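Local coordinates for CLIP-associating protein 2 (Mus musculus, PDB 3WOZ) that probably binds tubulin through this TOG domain, built of HEAT repeats, and contributes to the control of microtubule dynamics, at residues M65-L70 with A106-A111; T90-K95 with K110-T115. All coordinates share one frame; numbering follows the deposited sequence.

Interaction 1 (M65-L70 with A106-A111)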
loop_
_atom_site.group_PDB
_atom_site.type_symbol
_atom_site.label_atom_id
_atom_site.label_comp_id
_atom_site.label_asym_id
_atom_site.label_seq_id
_atom_site.Cartn_x
_atom_site.Cartn_y
_atom_site.Cartn_z
HETATM N N MSE A 65 15.916 3.371 -8.552
HETATM C CA MSE A 65 15.534 4.463 -9.452
HETATM C C MSE A 65 14.035 4.453 -9.773
HETATM O O MSE A 65 13.419 5.512 -9.924
HETATM C CB MSE A 65 16.312 4.375 -10.759
HETATM C CG MSE A 65 17.776 4.749 -10.666
HETATM SE SE MSE A 65 18.566 4.541 -12.436
HETATM C CE MSE A 65 17.516 5.902 -13.366
ATOM N N PHE A 66 13.473 3.251 -9.898
ATOM C CA PHE A 66 12.040 3.061 -10.130
ATOM C C PHE A 66 11.226 3.602 -8.955
ATOM O O PHE A 66 10.284 4.368 -9.153
ATOM C CB PHE A 66 11.736 1.578 -10.404
ATOM C CG PHE A 66 10.342 1.140 -10.025
ATOM C CD1 PHE A 66 9.224 1.602 -10.723
ATOM C CD2 PHE A 66 10.150 0.235 -8.981
ATOM C CE1 PHE A 66 7.937 1.181 -10.373
ATOM C CE2 PHE A 66 8.868 -0.197 -8.625
ATOM C CZ PHE A 66 7.758 0.279 -9.318
ATOM N N LEU A 67 11.606 3.213 -7.740
ATOM C CA LEU A 67 10.975 3.728 -6.520
ATOM C C LEU A 67 10.985 5.255 -6.428
ATOM O O LEU A 67 10.013 5.852 -5.968
ATOM C CB LEU A 67 11.633 3.138 -5.273
ATOM C CG LEU A 67 11.387 1.655 -4.992
ATOM C CD1 LEU A 67 12.200 1.239 -3.781
ATOM C CD2 LEU A 67 9.883 1.342 -4.798
ATOM N N GLU A 68 12.083 5.872 -6.862
ATOM C CA GLU A 68 12.203 7.334 -6.863
ATOM C C GLU A 68 11.314 7.985 -7.913
ATOM O O GLU A 68 10.769 9.057 -7.686
ATOM C CB GLU A 68 13.654 7.767 -7.084
ATOM C CG GLU A 68 14.544 7.525 -5.888
ATOM C CD GLU A 68 16.020 7.711 -6.194
ATOM O OE1 GLU A 68 16.487 7.229 -7.250
ATOM O OE2 GLU A 68 16.716 8.333 -5.364
ATOM N N THR A 69 11.193 7.337 -9.065
ATOM C CA THR A 69 10.359 7.829 -10.158
ATOM C C THR A 69 8.870 7.768 -9.794
ATOM O O THR A 69 8.086 8.607 -10.239
ATOM C CB THR A 69 10.622 7.027 -11.453
ATOM O OG1 THR A 69 12.032 6.881 -11.639
ATOM C CG2 THR A 69 10.032 7.733 -12.676
ATOM N N LEU A 70 8.496 6.779 -8.979
ATOM C CA LEU A 70 7.106 6.592 -8.540
ATOM C C LEU A 70 6.533 7.833 -7.869
ATOM O O LEU A 70 5.360 8.156 -8.062
ATOM C CB LEU A 70 6.980 5.402 -7.578
ATOM C CG LEU A 70 6.659 3.993 -8.094
ATOM C CD1 LEU A 70 6.549 3.033 -6.911
ATOM C CD2 LEU A 70 5.365 3.961 -8.911
ATOM N N ALA A 106 13.636 3.127 2.843
ATOM C CA ALA A 106 13.286 4.542 2.908
ATOM C C ALA A 106 12.521 4.996 1.657
ATOM O O ALA A 106 11.573 5.779 1.754
ATOM C CB ALA A 106 14.531 5.402 3.123
ATOM N N LYS A 107 12.928 4.480 0.499
ATOM C CA LYS A 107 12.306 4.825 -0.778
ATOM C C LYS A 107 10.910 4.210 -0.929
ATOM O O LYS A 107 10.036 4.807 -1.546
ATOM C CB LYS A 107 13.203 4.393 -1.941
ATOM C CG LYS A 107 14.539 5.143 -2.037
ATOM C CD LYS A 107 15.467 4.441 -3.031
ATOM C CE LYS A 107 16.610 5.342 -3.507
ATOM N NZ LYS A 107 17.528 5.763 -2.407
ATOM N N VAL A 108 10.724 3.010 -0.380
ATOM C CA VAL A 108 9.423 2.344 -0.364
ATOM C C VAL A 108 8.496 3.103 0.577
ATOM O O VAL A 108 7.359 3.413 0.219
ATOM C CB VAL A 108 9.522 0.862 0.087
ATOM C CG1 VAL A 108 8.143 0.202 0.070
ATOM C CG2 VAL A 108 10.484 0.088 -0.793
ATOM N N GLN A 109 8.996 3.419 1.772
ATOM C CA GLN A 109 8.222 4.196 2.741
ATOM C C GLN A 109 7.775 5.536 2.155
ATOM O O GLN A 109 6.622 5.938 2.320
ATOM C CB GLN A 109 8.998 4.401 4.047
ATOM C CG GLN A 109 8.159 4.999 5.180
ATOM C CD GLN A 109 6.941 4.144 5.508
ATOM O OE1 GLN A 109 7.066 3.054 6.064
ATOM N NE2 GLN A 109 5.758 4.632 5.153
ATOM N N LYS A 110 8.690 6.202 1.452
ATOM C CA LYS A 110 8.402 7.476 0.805
ATOM C C LYS A 110 7.290 7.326 -0.234
ATOM O O LYS A 110 6.349 8.119 -0.256
ATOM C CB LYS A 110 9.670 8.060 0.167
ATOM C CG LYS A 110 9.446 9.298 -0.707
ATOM C CD LYS A 110 8.997 10.498 0.116
ATOM C CE LYS A 110 8.953 11.765 -0.722
ATOM N NZ LYS A 110 8.248 12.853 0.018
ATOM N N ALA A 111 7.413 6.313 -1.090
ATOM C CA ALA A 111 6.381 6.005 -2.079
ATOM C C ALA A 111 5.027 5.709 -1.424
ATOM O O ALA A 111 3.987 6.147 -1.922
ATOM C CB ALA A 111 6.818 4.850 -2.962
HETATM O O HOH W 1 10.611 6.753 -3.442
#

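Interaction 2 (T90-K95 with K110-T115)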
loop_
_atom_site.group_PDB
_atom_site.type_symbol
_atom_site.label_atom_id
_atom_site.label_comp_id
_atom_site.label_asym_id
_atom_site.label_seq_id
_atom_site.Cartn_x
_atom_site.Cartn_y
_atom_site.Cartn_z
ATOM N N THR A 90 -0.597 -2.426 -2.821
ATOM C CA THR A 90 -0.301 -3.772 -2.353
ATOM C C THR A 90 1.137 -4.171 -2.653
ATOM O O THR A 90 1.791 -4.784 -1.809
ATOM C CB THR A 90 -1.272 -4.839 -2.928
ATOM O OG1 THR A 90 -1.216 -4.825 -4.358
ATOM C CG2 THR A 90 -2.693 -4.576 -2.467
ATOM N N GLN A 91 1.626 -3.820 -3.844
ATOM C CA GLN A 91 3.001 -4.139 -4.216
ATOM C C GLN A 91 4.009 -3.387 -3.345
ATOM O O GLN A 91 5.050 -3.936 -2.985
ATOM C CB GLN A 91 3.258 -3.870 -5.700
ATOM C CG GLN A 91 2.634 -4.895 -6.642
ATOM C CD GLN A 91 3.266 -6.271 -6.521
ATOM O OE1 GLN A 91 4.484 -6.420 -6.634
ATOM N NE2 GLN A 91 2.438 -7.287 -6.290
ATOM N N LEU A 92 3.687 -2.141 -3.000
ATOM C CA LEU A 92 4.537 -1.348 -2.115
ATOM C C LEU A 92 4.573 -1.932 -0.706
ATOM O O LEU A 92 5.622 -1.929 -0.057
ATOM C CB LEU A 92 4.094 0.116 -2.077
ATOM C CG LEU A 92 4.478 1.053 -3.224
ATOM C CD1 LEU A 92 3.879 2.431 -2.959
ATOM C CD2 LEU A 92 6.007 1.151 -3.408
ATOM N N LEU A 93 3.435 -2.448 -0.242
ATOM C CA LEU A 93 3.373 -3.064 1.086
ATOM C C LEU A 93 4.147 -4.381 1.139
ATOM O O LEU A 93 4.789 -4.690 2.147
ATOM C CB LEU A 93 1.927 -3.259 1.546
ATOM C CG LEU A 93 1.168 -1.981 1.912
ATOM C CD1 LEU A 93 -0.318 -2.281 2.002
ATOM C CD2 LEU A 93 1.683 -1.377 3.215
ATOM N N LYS A 94 4.097 -5.142 0.050
ATOM C CA LYS A 94 4.909 -6.350 -0.075
ATOM C C LYS A 94 6.405 -6.013 -0.044
ATOM O O LYS A 94 7.175 -6.663 0.662
ATOM C CB LYS A 94 4.548 -7.120 -1.347
ATOM C CG LYS A 94 3.194 -7.812 -1.282
ATOM C CD LYS A 94 2.911 -8.584 -2.558
ATOM C CE LYS A 94 1.865 -9.670 -2.309
ATOM N NZ LYS A 94 1.386 -10.296 -3.579
ATOM N N LYS A 95 6.800 -4.981 -0.788
ATOM C CA LYS A 95 8.189 -4.504 -0.785
ATOM C C LYS A 95 8.614 -3.999 0.590
ATOM O O LYS A 95 9.721 -4.285 1.044
ATOM C CB LYS A 95 8.406 -3.418 -1.843
ATOM C CG LYS A 95 8.407 -3.936 -3.270
ATOM C CD LYS A 95 9.469 -5.005 -3.462
ATOM C CE LYS A 95 9.010 -6.053 -4.439
ATOM N NZ LYS A 95 10.159 -6.858 -4.904
ATOM N N LYS A 110 8.690 6.202 1.452
ATOM C CA LYS A 110 8.402 7.476 0.805
ATOM C C LYS A 110 7.290 7.326 -0.234
ATOM O O LYS A 110 6.349 8.119 -0.256
ATOM C CB LYS A 110 9.670 8.060 0.167
ATOM C CG LYS A 110 9.446 9.298 -0.707
ATOM C CD LYS A 110 8.997 10.498 0.116
ATOM C CE LYS A 110 8.953 11.765 -0.722
ATOM N NZ LYS A 110 8.248 12.853 0.018
ATOM N N ALA A 111 7.413 6.313 -1.090
ATOM C CA ALA A 111 6.381 6.005 -2.079
ATOM C C ALA A 111 5.027 5.709 -1.424
ATOM O O ALA A 111 3.987 6.147 -1.922
ATOM C CB ALA A 111 6.818 4.850 -2.962
ATOM N N LEU A 112 5.046 4.973 -0.313
ATOM C CA LEU A 112 3.834 4.703 0.460
ATOM C C LEU A 112 3.216 5.984 1.013
ATOM O O LEU A 112 1.995 6.141 0.982
ATOM C CB LEU A 112 4.113 3.737 1.619
ATOM C CG LEU A 112 4.241 2.239 1.341
ATOM C CD1 LEU A 112 4.810 1.537 2.571
ATOM C CD2 LEU A 112 2.891 1.624 0.934
ATOM N N ASP A 113 4.059 6.885 1.524
ATOM C CA ASP A 113 3.588 8.144 2.102
ATOM C C ASP A 113 2.930 9.016 1.033
ATOM O O ASP A 113 1.880 9.614 1.272
ATOM C CB ASP A 113 4.737 8.915 2.772
ATOM C CG ASP A 113 5.272 8.227 4.020
ATOM O OD1 ASP A 113 4.624 7.308 4.573
ATOM O OD2 ASP A 113 6.363 8.623 4.464
ATOM N N ILE A 114 3.560 9.077 -0.139
ATOM C CA ILE A 114 3.025 9.802 -1.290
ATOM C C ILE A 114 1.669 9.213 -1.697
ATOM O O ILE A 114 0.695 9.944 -1.847
ATOM C CB ILE A 114 4.020 9.781 -2.491
ATOM C CG1 ILE A 114 5.351 10.448 -2.116
ATOM C CG2 ILE A 114 3.415 10.429 -3.737
ATOM C CD1 ILE A 114 5.242 11.883 -1.666
ATOM N N THR A 115 1.619 7.891 -1.854
ATOM C CA THR A 115 0.373 7.176 -2.157
ATOM C C THR A 115 -0.727 7.552 -1.174
ATOM O O THR A 115 -1.824 7.917 -1.579
ATOM C CB THR A 115 0.577 5.644 -2.122
ATOM O OG1 THR A 115 1.612 5.287 -3.040
ATOM C CG2 THR A 115 -0.713 4.899 -2.507
#

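Interaction 1 (M65-L70 with A106-A111)
Helices 60-77 and 102-118 pack side by side and run the same way, with short-segment axes 9.0 Å apart and 22° between their directions. Leu67 and Lys107 stand opposite each other, and most of the contact is built around this pair. Leu67 has CG beside its backbone N, anti to the carbonyl carbon (chi1 -70°). Its CD1 branch makes the nearest contacts, and its CB also faces CB of Lys107. CD1 of Leu67 lies 3.8 Å from CB of Lys107 and 3.6 Å from CG2 of Val108. Leu67 crosses Lys107 at about a right angle and meets it at CB.

Lys107 starts with the same first torsion, runs extended out to CE, then turns at its last torsion (chi4 63°), which places NZ. Its end meets Glu68, whose chain is extended beyond CG and crosses it obliquely. The closest pair is CE of Lys107 and OE2 of Glu68, at 3.5 Å. NZ of Lys107 stays 4.0 Å from OE2 of Glu68, beyond a salt bridge. One helical turn on, Leu70 and Ala111 are paired more loosely, with CD1 of Leu70 4.4 Å from CB of Ala111. Leu88 and Trp84 also touch Leu70.

No direct hydrogen bond joins the segments. A water bridges them instead. The water oxygen is 2.7 Å from O of Leu67 and donates to it, and also to O of Lys107. O of Lys107 also accepts from N of Ala111. Such near-parallel stacking is as expected in the HEAT-repeat array of a TOG domain.

The chemistry is therefore graded: a buried apolar base, a water linking two carbonyls, and an outer charged pair. The charges probably attract through space, but CE of Lys107, not NZ, makes the closest contact with the glutamate.

Interaction 2 (T90-K95 with K110-T115)
This is a buried, largely aliphatic packing of two neighbouring helices, 85-96 and 102-118, near the centre of the chain, with no hydrogen bond across it. They run roughly antiparallel. The short-segment axes are 10.0 Å apart and their directions differ by 149°. Leu92 is the main link. It puts CG beside its backbone N (chi1 -79°), and its two branches then lie against the other helix. CD2 of Leu92 is 3.8 Å from CB of Ala111. CD1 of Leu92 meets OG1 of Thr115 tip to tip, at 3.6 Å. CD1 is a methyl, so this is packing. The hydroxyl makes its hydrogen bond within its own helix: OG1 of Thr115 donates to O of Ala111 at 2.8 Å. The donor sits above the carbonyl plane, and the same oxygen also accepts from N of Thr115. Two bonds thus grip it.

Leu112 works from the other helix. CD2 of Leu112 lies 3.6 Å from CB of Leu92. CD2 of Leu112 also lies 4.0 Å from CD2 of Leu93, whose side chain crosses that of Leu112 at about a right angle. Tyr150 of helix 141-155 touches both Leu93 and Leu112, and Leu128 of helix 121-133 touches Leu93. The pair is therefore packed against the following helices. Successive antiparallel helices sharing an aliphatic interface are characteristic of the HEAT-repeat array of a TOG domain.

Overall arrangement
From the N terminus, the chain passes through helix 60-77, then 85-96, then 102-118. Interaction 1 closes the longer loop, bringing 106-111 back to 65-70 across 35 intervening residues. Interaction 2 closes a shorter one, between 90-95 and 110-115. The two loops start at different helices and end on the same stretch of helix 102-118, where they share Lys110 and Ala111. Their centres are about 8 Å apart. Leu92 CD2 touches Leu70 CD1 at 4.0 Å, and Val108 packs on the backbone of Leu92. Three consecutive helices are thus tied into one body, with 102-118 running nearly parallel to 60-77 and roughly antiparallel to 85-96.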